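Local coordinates for protein beta-lactamase (Chitinophaga pinensis, PDB 6N36) that probably hydrolyses the beta-lactam ring of antibiotics, using two bound zinc ions as many metallo-beta-lactamases do, at residues Y20-A26 against H236-Y242; I25-L29 against F169-D173; I188-L194 against I263-V268. One frame throughout, in Å; residues are numbered along the deposited sequence. Where two conformers were deposited one is given.

Contact 1. Residues Y20-A26 against H236-Y242; sequences YQPFRIA and HQPGDAY
Strand 23-26, outermost in the seven-stranded sheet of the metallo-beta-lactamase fold, is covered by side chains of loop H236-Y242, between helices 232-235 and 250-268, without backbone hydrogen bonds between the segments. The loop runs obliquely in broadly the same sense (CA pairs Q21-P238 6.2 Å, R24-Y242 7.0 Å). Q237-D240 is a type II turn with positive phi (86°) at G239. F23 (chi1 p) and H236 (chi1 t, chi2 -97°) stack face to face, centroids 3.7 Å apart, planes at 14°. Y20 (chi1 t) places OH 2.9 Å from H236 ND1 in a hydrogen bond; a water joins Y20 OH (2.6 Å) to H236 O (2.7 Å). R24, chi1 to chi3 all t, lays its guanidinium flat on the Y242 ring (chi1 t), CZ 3.9 Å from the ring centroid in a cation-pi pair. R24 NE is hydrogen-bonded to G27 O, and Y242 OH to D173 OD2 and G27 N. The chemistry is flat stacking, one aromatic and one cation-pi pair, with a single direct hydrogen bond, Y20-H236, across the segments.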
loop_
_atom_site.group_PDB
_atom_site.type_symbol
_atom_site.label_atom_id
_atom_site.label_comp_id
_atom_site.label_asym_id
_atom_site.label_seq_id
_atom_site.Cartn_x
_atom_site.Cartn_y
_atom_site.Cartn_z
ATOM N N TYR A 20 15.772 -6.883 -0.479
ATOM C CA TYR A 20 15.871 -6.280 -1.814
ATOM C C TYR A 20 16.611 -4.951 -1.658
ATOM O O TYR A 20 16.263 -4.213 -0.719
ATOM C CB TYR A 20 14.467 -6.163 -2.413
ATOM C CG TYR A 20 14.513 -5.829 -3.875
ATOM C CD1 TYR A 20 14.765 -6.817 -4.810
ATOM C CD2 TYR A 20 14.369 -4.535 -4.337
ATOM C CE1 TYR A 20 14.850 -6.527 -6.158
ATOM C CE2 TYR A 20 14.439 -4.221 -5.681
ATOM C CZ TYR A 20 14.677 -5.227 -6.604
ATOM O OH TYR A 20 14.817 -4.990 -7.938
ATOM N N GLN A 21 17.478 -4.631 -2.613
ATOM C CA GLN A 21 18.296 -3.393 -2.631
ATOM C C GLN A 21 17.345 -2.206 -2.768
ATOM O O GLN A 21 16.655 -2.105 -3.765
ATOM C CB GLN A 21 19.270 -3.461 -3.820
ATOM C CG GLN A 21 20.258 -2.308 -3.899
ATOM C CD GLN A 21 21.360 -2.438 -4.937
ATOM O OE1 GLN A 21 21.855 -1.446 -5.457
ATOM N NE2 GLN A 21 21.750 -3.656 -5.283
ATOM N N PRO A 22 17.307 -1.259 -1.820
ATOM C CA PRO A 22 16.429 -0.110 -2.005
ATOM C C PRO A 22 16.944 0.762 -3.152
ATOM O O PRO A 22 18.119 0.782 -3.511
ATOM C CB PRO A 22 16.505 0.627 -0.672
ATOM C CG PRO A 22 17.845 0.243 -0.124
ATOM C CD PRO A 22 18.055 -1.190 -0.567
ATOM N N PHE A 23 16.023 1.555 -3.707
ATOM C CA PHE A 23 16.370 2.364 -4.867
ATOM C C PHE A 23 15.422 3.539 -5.021
ATOM O O PHE A 23 14.282 3.485 -4.562
ATOM C CB PHE A 23 16.387 1.497 -6.123
ATOM C CG PHE A 23 15.064 0.956 -6.604
ATOM C CD1 PHE A 23 14.487 -0.181 -6.047
ATOM C CD2 PHE A 23 14.331 1.650 -7.554
ATOM C CE1 PHE A 23 13.270 -0.659 -6.520
ATOM C CE2 PHE A 23 13.131 1.154 -8.047
ATOM C CZ PHE A 23 12.565 0.031 -7.482
ATOM N N ARG A 24 15.913 4.539 -5.732
ATOM C CA ARG A 24 15.129 5.724 -6.091
ATOM C C ARG A 24 14.256 5.380 -7.297
ATOM O O ARG A 24 14.751 4.900 -8.363
ATOM C CB ARG A 24 16.095 6.841 -6.475
ATOM C CG ARG A 24 15.418 8.159 -6.765
ATOM C CD ARG A 24 16.529 9.122 -7.201
ATOM N NE ARG A 24 15.995 10.410 -7.567
ATOM C CZ ARG A 24 16.559 11.228 -8.437
ATOM N NH1 ARG A 24 17.573 10.824 -9.184
ATOM N NH2 ARG A 24 15.969 12.384 -8.681
ATOM N N ILE A 25 12.944 5.525 -7.115
ATOM C CA ILE A 25 11.992 5.252 -8.221
ATOM C C ILE A 25 11.967 6.457 -9.156
ATOM O O ILE A 25 12.168 6.284 -10.382
ATOM C CB ILE A 25 10.608 4.930 -7.618
ATOM C CG1 ILE A 25 10.645 3.664 -6.757
ATOM C CG2 ILE A 25 9.587 4.854 -8.751
ATOM C CD1 ILE A 25 9.442 3.510 -5.845
ATOM N N ALA A 26 11.627 7.607 -8.614
ATOM C CA ALA A 26 11.349 8.830 -9.386
ATOM C C ALA A 26 11.423 9.988 -8.406
ATOM O O ALA A 26 10.718 9.955 -7.404
ATOM C CB ALA A 26 10.009 8.756 -10.046
ATOM N N HIS A 236 12.622 -3.736 -13.345
ATOM C CA HIS A 236 13.738 -3.207 -12.530
ATOM C C HIS A 236 14.595 -4.362 -12.042
ATOM O O HIS A 236 14.063 -5.361 -11.613
ATOM C CB HIS A 236 13.206 -2.396 -11.351
ATOM C CG HIS A 236 14.310 -1.859 -10.525
ATOM N ND1 HIS A 236 14.741 -2.496 -9.389
ATOM C CD2 HIS A 236 15.114 -0.778 -10.693
ATOM C CE1 HIS A 236 15.738 -1.817 -8.859
ATOM N NE2 HIS A 236 16.006 -0.744 -9.645
ATOM N N GLN A 237 15.912 -4.198 -12.161
ATOM C CA GLN A 237 16.910 -5.094 -11.548
ATOM C C GLN A 237 17.824 -4.265 -10.658
ATOM O O GLN A 237 18.094 -3.108 -10.962
ATOM C CB GLN A 237 17.773 -5.728 -12.632
ATOM C CG GLN A 237 17.014 -6.733 -13.473
ATOM C CD GLN A 237 16.622 -7.943 -12.658
ATOM O OE1 GLN A 237 17.449 -8.626 -12.067
ATOM N NE2 GLN A 237 15.348 -8.248 -12.641
ATOM N N PRO A 238 18.326 -4.850 -9.558
ATOM C CA PRO A 238 19.304 -4.182 -8.696
ATOM C C PRO A 238 20.465 -3.556 -9.491
ATOM O O PRO A 238 21.019 -4.227 -10.368
ATOM C CB PRO A 238 19.728 -5.325 -7.765
ATOM C CG PRO A 238 18.482 -6.169 -7.673
ATOM C CD PRO A 238 17.979 -6.194 -9.089
ATOM N N GLY A 239 20.787 -2.293 -9.194
ATOM C CA GLY A 239 21.888 -1.565 -9.848
ATOM C C GLY A 239 21.463 -0.897 -11.141
ATOM O O GLY A 239 22.281 -0.200 -11.743
ATOM N N ASP A 240 20.221 -1.075 -11.607
ATOM C CA ASP A 240 19.744 -0.321 -12.797
ATOM C C ASP A 240 19.990 1.178 -12.598
ATOM O O ASP A 240 19.793 1.694 -11.473
ATOM C CB ASP A 240 18.258 -0.556 -13.084
ATOM C CG ASP A 240 17.942 -1.856 -13.810
ATOM O OD1 ASP A 240 18.901 -2.559 -14.178
ATOM O OD2 ASP A 240 16.729 -2.181 -13.985
ATOM N N ALA A 241 20.375 1.867 -13.672
ATOM C CA ALA A 241 20.500 3.334 -13.695
ATOM C C ALA A 241 19.127 3.903 -13.356
ATOM O O ALA A 241 18.097 3.233 -13.726
ATOM C CB ALA A 241 20.991 3.807 -15.054
ATOM N N TYR A 242 19.102 5.083 -12.734
ATOM C CA TYR A 242 17.859 5.880 -12.538
ATOM C C TYR A 242 17.099 5.918 -13.851
ATOM O O TYR A 242 17.697 6.318 -14.890
ATOM C CB TYR A 242 18.179 7.307 -12.090
ATOM C CG TYR A 242 17.008 8.211 -11.821
ATOM C CD1 TYR A 242 16.087 7.908 -10.835
ATOM C CD2 TYR A 242 16.805 9.378 -12.533
ATOM C CE1 TYR A 242 15.026 8.754 -10.577
ATOM C CE2 TYR A 242 15.740 10.227 -12.287
ATOM C CZ TYR A 242 14.814 9.899 -11.291
ATOM O OH TYR A 242 13.769 10.752 -11.042
HETATM O O HOH W 1 14.471 -7.053 -9.515
HETATM O O HOH W 2 19.297 -0.357 -7.506
#

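Contact 2. Residues I25-L29 against F169-D173; sequences IAGNL and FDVKD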
loop_
_atom_site.group_PDB
_atom_site.type_symbol
_atom_site.label_atom_id
_atom_site.label_comp_id
_atom_site.label_asym_id
_atom_site.label_seq_id
_atom_site.Cartn_x
_atom_site.Cartn_y
_atom_site.Cartn_z
ATOM N N ILE A 25 12.944 5.525 -7.115
ATOM C CA ILE A 25 11.992 5.252 -8.221
ATOM C C ILE A 25 11.967 6.457 -9.156
ATOM O O ILE A 25 12.168 6.284 -10.382
ATOM C CB ILE A 25 10.608 4.930 -7.618
ATOM C CG1 ILE A 25 10.645 3.664 -6.757
ATOM C CG2 ILE A 25 9.587 4.854 -8.751
ATOM C CD1 ILE A 25 9.442 3.510 -5.845
ATOM N N ALA A 26 11.627 7.607 -8.614
ATOM C CA ALA A 26 11.349 8.830 -9.386
ATOM C C ALA A 26 11.423 9.988 -8.406
ATOM O O ALA A 26 10.718 9.955 -7.404
ATOM C CB ALA A 26 10.009 8.756 -10.046
ATOM N N GLY A 27 12.263 10.983 -8.677
ATOM C CA GLY A 27 12.264 12.147 -7.785
ATOM C C GLY A 27 12.644 11.755 -6.356
ATOM O O GLY A 27 13.627 11.005 -6.148
ATOM N N ASN A 28 11.811 12.202 -5.421
ATOM C CA ASN A 28 11.939 11.976 -3.963
ATOM C C ASN A 28 11.160 10.739 -3.503
ATOM O O ASN A 28 10.864 10.641 -2.299
ATOM C CB ASN A 28 11.554 13.236 -3.194
ATOM C CG ASN A 28 10.144 13.718 -3.457
ATOM O OD1 ASN A 28 9.640 13.695 -4.599
ATOM N ND2 ASN A 28 9.494 14.187 -2.421
ATOM N N LEU A 29 10.762 9.870 -4.412
ATOM C CA LEU A 29 10.061 8.607 -4.074
ATOM C C LEU A 29 11.021 7.436 -4.212
ATOM O O LEU A 29 11.662 7.263 -5.283
ATOM C CB LEU A 29 8.882 8.423 -5.023
ATOM C CG LEU A 29 8.216 7.060 -4.945
ATOM C CD1 LEU A 29 7.531 6.818 -3.610
ATOM C CD2 LEU A 29 7.227 6.871 -6.088
ATOM N N PHE A 169 0.240 11.276 -6.320
ATOM C CA PHE A 169 1.094 12.435 -5.969
ATOM C C PHE A 169 2.054 12.716 -7.107
ATOM O O PHE A 169 2.545 11.813 -7.818
ATOM C CB PHE A 169 1.873 12.216 -4.656
ATOM C CG PHE A 169 2.612 10.902 -4.560
ATOM C CD1 PHE A 169 1.935 9.764 -4.174
ATOM C CD2 PHE A 169 3.933 10.782 -4.913
ATOM C CE1 PHE A 169 2.593 8.557 -4.109
ATOM C CE2 PHE A 169 4.591 9.565 -4.874
ATOM C CZ PHE A 169 3.912 8.451 -4.473
ATOM N N ASP A 170 2.421 13.985 -7.192
ATOM C CA ASP A 170 3.456 14.462 -8.137
ATOM C C ASP A 170 4.834 14.432 -7.474
ATOM O O ASP A 170 4.962 14.853 -6.290
ATOM C CB ASP A 170 3.150 15.884 -8.611
ATOM C CG ASP A 170 1.922 15.966 -9.503
ATOM O OD1 ASP A 170 1.431 14.908 -9.996
ATOM O OD2 ASP A 170 1.447 17.115 -9.725
ATOM N N VAL A 171 5.821 13.929 -8.209
ATOM C CA VAL A 171 7.254 14.049 -7.824
ATOM C C VAL A 171 7.988 14.792 -8.954
ATOM O O VAL A 171 7.680 14.596 -10.136
ATOM C CB VAL A 171 7.932 12.703 -7.512
ATOM C CG1 VAL A 171 7.194 11.995 -6.390
ATOM C CG2 VAL A 171 8.030 11.793 -8.721
ATOM N N LYS A 172 8.975 15.560 -8.559
ATOM C CA LYS A 172 9.805 16.388 -9.485
ATOM C C LYS A 172 11.238 15.866 -9.453
ATOM O O LYS A 172 11.749 15.661 -8.344
ATOM C CB LYS A 172 9.808 17.824 -8.974
ATOM C CG LYS A 172 8.474 18.552 -9.031
ATOM C CD LYS A 172 8.577 19.939 -8.429
ATOM C CE LYS A 172 7.385 20.820 -8.730
ATOM N NZ LYS A 172 7.387 21.982 -7.816
ATOM N N ASP A 173 11.872 15.630 -10.595
ATOM C CA ASP A 173 13.353 15.404 -10.610
ATOM C C ASP A 173 14.007 16.563 -11.389
ATOM O O ASP A 173 13.316 17.563 -11.653
ATOM C CB ASP A 173 13.673 13.981 -11.078
ATOM C CG ASP A 173 13.375 13.682 -12.544
ATOM O OD1 ASP A 173 13.171 14.671 -13.339
ATOM O OD2 ASP A 173 13.471 12.504 -12.899
HETATM O O HOH W 3 9.156 16.047 -5.738
#
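The tip of a beta hairpin meets a strand of the opposite sheet here, within the alpha-beta/beta-alpha sandwich of the metallo-beta-lactamase fold. Residues A26-L29 form a type II' turn between strands 23-26 and 29-31, closed by L29 N to A26 O at 3.0 Å. A classic bulge precedes it: I25 and A26 both face L29, with I25 N to L29 O at 2.8 Å and a weak bond from A26 N to the same oxygen at 3.3 Å.

V171 is the main bump, and it packs against one face of the turn, at the G27 end. Its CG2 approaches A26 CB at 3.9 Å and A26 O at 3.5 Å, while its CG1 lies 3.5 Å from N28 OD1 and 4.2 Å from L29 CB. The hollow is the place left by the missing CB of G27: an ideal CB there would lie 3.0 Å from V171 CB, a clash, and 3.0 Å from K172 O. The bare G27 CA instead sits 3.6 Å from K172 O and 4.0 Å from D173 CB. Positive phi at G27 (61°) independently favours glycine.

A second bump follows where L29 points across the interface, its CD2 4.0 Å from CE2 at the edge of the F169 ring. Both side chains also touch I42 of strand 40-42, which extends the apolar interior between the sheets.

No direct hydrogen bond crosses the two segments. N28 ND2 is taken by T43 O, and a bridging water donates a hydrogen bond to N28 OD1 (2.7 Å) and accepts one from K172 N (2.9 Å).

Contact 3. Residues I188-L194 against I263-V268; sequences ILNDTKL and IYDKRV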
loop_
_atom_site.group_PDB
_atom_site.type_symbol
_atom_site.label_atom_id
_atom_site.label_comp_id
_atom_site.label_asym_id
_atom_site.label_seq_id
_atom_site.Cartn_x
_atom_site.Cartn_y
_atom_site.Cartn_z
ATOM N N ILE A 188 -9.454 -10.291 -5.096
ATOM C CA ILE A 188 -10.584 -10.954 -4.397
ATOM C C ILE A 188 -10.067 -12.258 -3.812
ATOM O O ILE A 188 -9.593 -13.101 -4.611
ATOM C CB ILE A 188 -11.722 -11.177 -5.399
ATOM C CG1 ILE A 188 -12.137 -9.870 -6.079
ATOM C CG2 ILE A 188 -12.896 -11.793 -4.644
ATOM C CD1 ILE A 188 -13.032 -10.058 -7.329
ATOM N N LEU A 189 -10.211 -12.455 -2.502
ATOM C CA LEU A 189 -9.750 -13.697 -1.843
ATOM C C LEU A 189 -10.764 -14.799 -2.157
ATOM O O LEU A 189 -11.956 -14.537 -2.497
ATOM C CB LEU A 189 -9.617 -13.496 -0.333
ATOM C CG LEU A 189 -8.505 -12.535 0.092
ATOM C CD1 LEU A 189 -8.394 -12.498 1.612
ATOM C CD2 LEU A 189 -7.204 -12.942 -0.527
ATOM N N ASN A 190 -10.288 -16.036 -2.066
ATOM C CA ASN A 190 -11.153 -17.197 -2.345
ATOM C C ASN A 190 -12.425 -17.192 -1.481
ATOM O O ASN A 190 -13.457 -17.590 -1.992
ATOM C CB ASN A 190 -10.335 -18.458 -2.098
ATOM C CG ASN A 190 -11.069 -19.721 -2.460
ATOM O OD1 ASN A 190 -11.780 -19.721 -3.466
ATOM N ND2 ASN A 190 -10.784 -20.835 -1.762
ATOM N N ASP A 191 -12.317 -16.826 -0.196
ATOM C CA ASP A 191 -13.461 -17.027 0.738
ATOM C C ASP A 191 -14.479 -15.887 0.542
ATOM O O ASP A 191 -15.586 -15.983 1.096
ATOM C CB ASP A 191 -13.014 -17.072 2.194
ATOM C CG ASP A 191 -12.235 -18.332 2.569
ATOM O OD1 ASP A 191 -12.501 -19.379 1.977
ATOM O OD2 ASP A 191 -11.322 -18.210 3.414
ATOM N N THR A 192 -14.246 -14.951 -0.331
ATOM C CA THR A 192 -15.172 -13.771 -0.467
ATOM C C THR A 192 -16.368 -14.087 -1.353
ATOM O O THR A 192 -16.197 -14.470 -2.516
ATOM C CB THR A 192 -14.394 -12.563 -0.992
ATOM O OG1 THR A 192 -13.502 -12.240 0.074
ATOM C CG2 THR A 192 -15.249 -11.345 -1.299
ATOM N N LYS A 193 -17.577 -13.878 -0.817
ATOM C CA LYS A 193 -18.860 -13.963 -1.512
ATOM C C LYS A 193 -19.291 -12.570 -1.950
ATOM O O LYS A 193 -19.562 -11.730 -1.095
ATOM C CB LYS A 193 -19.866 -14.627 -0.566
ATOM C CG LYS A 193 -21.264 -14.859 -1.100
ATOM C CD LYS A 193 -22.072 -15.727 -0.100
ATOM C CE LYS A 193 -23.546 -15.877 -0.405
ATOM N NZ LYS A 193 -24.380 -15.810 0.839
ATOM N N LEU A 194 -19.216 -12.267 -3.249
ATOM C CA LEU A 194 -19.467 -10.886 -3.739
ATOM C C LEU A 194 -20.902 -10.428 -3.586
ATOM O O LEU A 194 -21.128 -9.202 -3.564
ATOM C CB LEU A 194 -19.038 -10.819 -5.199
ATOM C CG LEU A 194 -17.538 -10.934 -5.387
ATOM C CD1 LEU A 194 -17.239 -11.069 -6.859
ATOM C CD2 LEU A 194 -16.767 -9.733 -4.826
ATOM N N ILE A 263 -12.725 -11.720 -13.311
ATOM C CA ILE A 263 -12.917 -12.590 -12.129
ATOM C C ILE A 263 -14.179 -12.157 -11.388
ATOM O O ILE A 263 -14.987 -12.991 -11.023
ATOM C CB ILE A 263 -11.662 -12.618 -11.252
ATOM C CG1 ILE A 263 -10.576 -13.397 -12.002
ATOM C CG2 ILE A 263 -11.985 -13.190 -9.879
ATOM C CD1 ILE A 263 -9.183 -13.120 -11.556
ATOM N N TYR A 264 -14.320 -10.868 -11.100
ATOM C CA TYR A 264 -15.519 -10.303 -10.446
ATOM C C TYR A 264 -16.774 -10.766 -11.193
ATOM O O TYR A 264 -17.726 -11.272 -10.552
ATOM C CB TYR A 264 -15.425 -8.775 -10.405
ATOM C CG TYR A 264 -16.656 -8.119 -9.858
ATOM C CD1 TYR A 264 -17.717 -7.883 -10.707
ATOM C CD2 TYR A 264 -16.798 -7.800 -8.517
ATOM C CE1 TYR A 264 -18.919 -7.378 -10.232
ATOM C CE2 TYR A 264 -17.974 -7.231 -8.056
ATOM C CZ TYR A 264 -19.020 -7.000 -8.914
ATOM O OH TYR A 264 -20.260 -6.581 -8.446
ATOM N N ASP A 265 -16.786 -10.633 -12.505
ATOM C CA ASP A 265 -18.004 -10.911 -13.306
ATOM C C ASP A 265 -18.342 -12.391 -13.172
ATOM O O ASP A 265 -19.542 -12.707 -13.026
ATOM C CB ASP A 265 -17.834 -10.444 -14.749
ATOM C CG ASP A 265 -17.789 -8.922 -14.969
ATOM O OD1 ASP A 265 -18.135 -8.177 -14.029
ATOM O OD2 ASP A 265 -17.351 -8.509 -16.057
ATOM N N LYS A 266 -17.332 -13.258 -13.179
ATOM C CA LYS A 266 -17.603 -14.712 -13.127
ATOM C C LYS A 266 -18.021 -15.084 -11.703
ATOM O O LYS A 266 -18.930 -15.920 -11.530
ATOM C CB LYS A 266 -16.360 -15.500 -13.535
ATOM C CG LYS A 266 -16.600 -16.995 -13.562
ATOM C CD LYS A 266 -15.761 -17.740 -14.546
ATOM C CE LYS A 266 -16.081 -19.217 -14.517
ATOM N NZ LYS A 266 -15.115 -19.991 -15.320
ATOM N N ARG A 267 -17.379 -14.516 -10.689
ATOM C CA ARG A 267 -17.635 -14.874 -9.269
ATOM C C ARG A 267 -19.017 -14.372 -8.841
ATOM O O ARG A 267 -19.698 -15.071 -8.025
ATOM C CB ARG A 267 -16.477 -14.394 -8.401
ATOM C CG ARG A 267 -15.283 -15.338 -8.473
ATOM C CD ARG A 267 -15.334 -16.467 -7.465
ATOM N NE ARG A 267 -15.195 -15.975 -6.143
ATOM C CZ ARG A 267 -14.024 -15.758 -5.525
ATOM N NH1 ARG A 267 -12.898 -16.139 -6.082
ATOM N NH2 ARG A 267 -13.966 -15.205 -4.339
ATOM N N VAL A 268 -19.445 -13.251 -9.387
ATOM C CA VAL A 268 -20.854 -12.818 -9.151
ATOM C C VAL A 268 -21.805 -13.903 -9.693
ATOM O O VAL A 268 -22.805 -14.250 -9.019
ATOM C CB VAL A 268 -21.095 -11.454 -9.802
ATOM C CG1 VAL A 268 -22.579 -11.189 -10.028
ATOM C CG2 VAL A 268 -20.466 -10.404 -8.952
HETATM O O HOH W 4 -10.268 -15.709 -5.419
HETATM O O HOH W 5 -19.558 -14.556 -5.147
#
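Direct hydrogen bonding centres on one side chain. R267, near the end of helix 250-268, curls through chi1, chi2 and chi3 all in the m range, so that its guanidinium reaches the type I turn L189-T192. NH2 donates to L189 O (2.8 Å, N-H...O angle 154°) and to T192 O (3.0 Å, 165°), both oxygens lying near the guanidinium plane. L189 O also accepts the turn's own bond from T192 N at 3.2 Å, so the arginine clasps a turn that is already closed. N190 O is 3.4 Å from R267 NH2, but at a poor angle. One arginine near a helix C-terminus thus holds two turn carbonyls, joining the loop between strand 177-182 and helix 203-215 to the C-terminal helix.

Two waters add bridges. One accepts from R267 NH1 (2.7 Å) and donates to I188 O (2.8 Å); another accepts from L194 N (3.0 Å) and donates to R267 O (2.9 Å), linking the loop backbone to the final residues of the helix.

Apolar contacts complete the interface. I188 CD1 rests against the helix at I263 CG2 (4.2 Å) and Y264 CB (4.1 Å). L194, which has 83 Å² covered, places CD1 3.7 Å from Y264 CD2, 3.7 Å from R267 CB and 3.9 Å from V268 CG2.

L189 has its CA-to-CB bond turned away from the helix, and its side chain lies near the metal site, about 6 Å from a zinc ion. Helix 203-215 flanks the contact: its Y207 touches I188 and L194, while its A208 and L211 pack on Y264, joining this loop to both helices.

Contacts 1 and 2 are continuous: they share I25 and A26 of strand 23-26, with centres 14 Å apart. Y242 of contact 1 joins them through OH, 2.6 Å from D173 OD2 and 2.8 Å from G27 N, both probable hydrogen bonds, so the 236-242 loop reaches the hairpin and the end of strand 165-172 together. Contact 3 is remote: its centre is 35 Å from either, with nearest atoms about 23 Å from contact 1 and about 22 Å from contact 2, across the chain's centre from the latter. The side chain of L189 comes within about 6 Å of a zinc ion; H83, H85 and H160 hold one ion and D87, H88 and H226 the other.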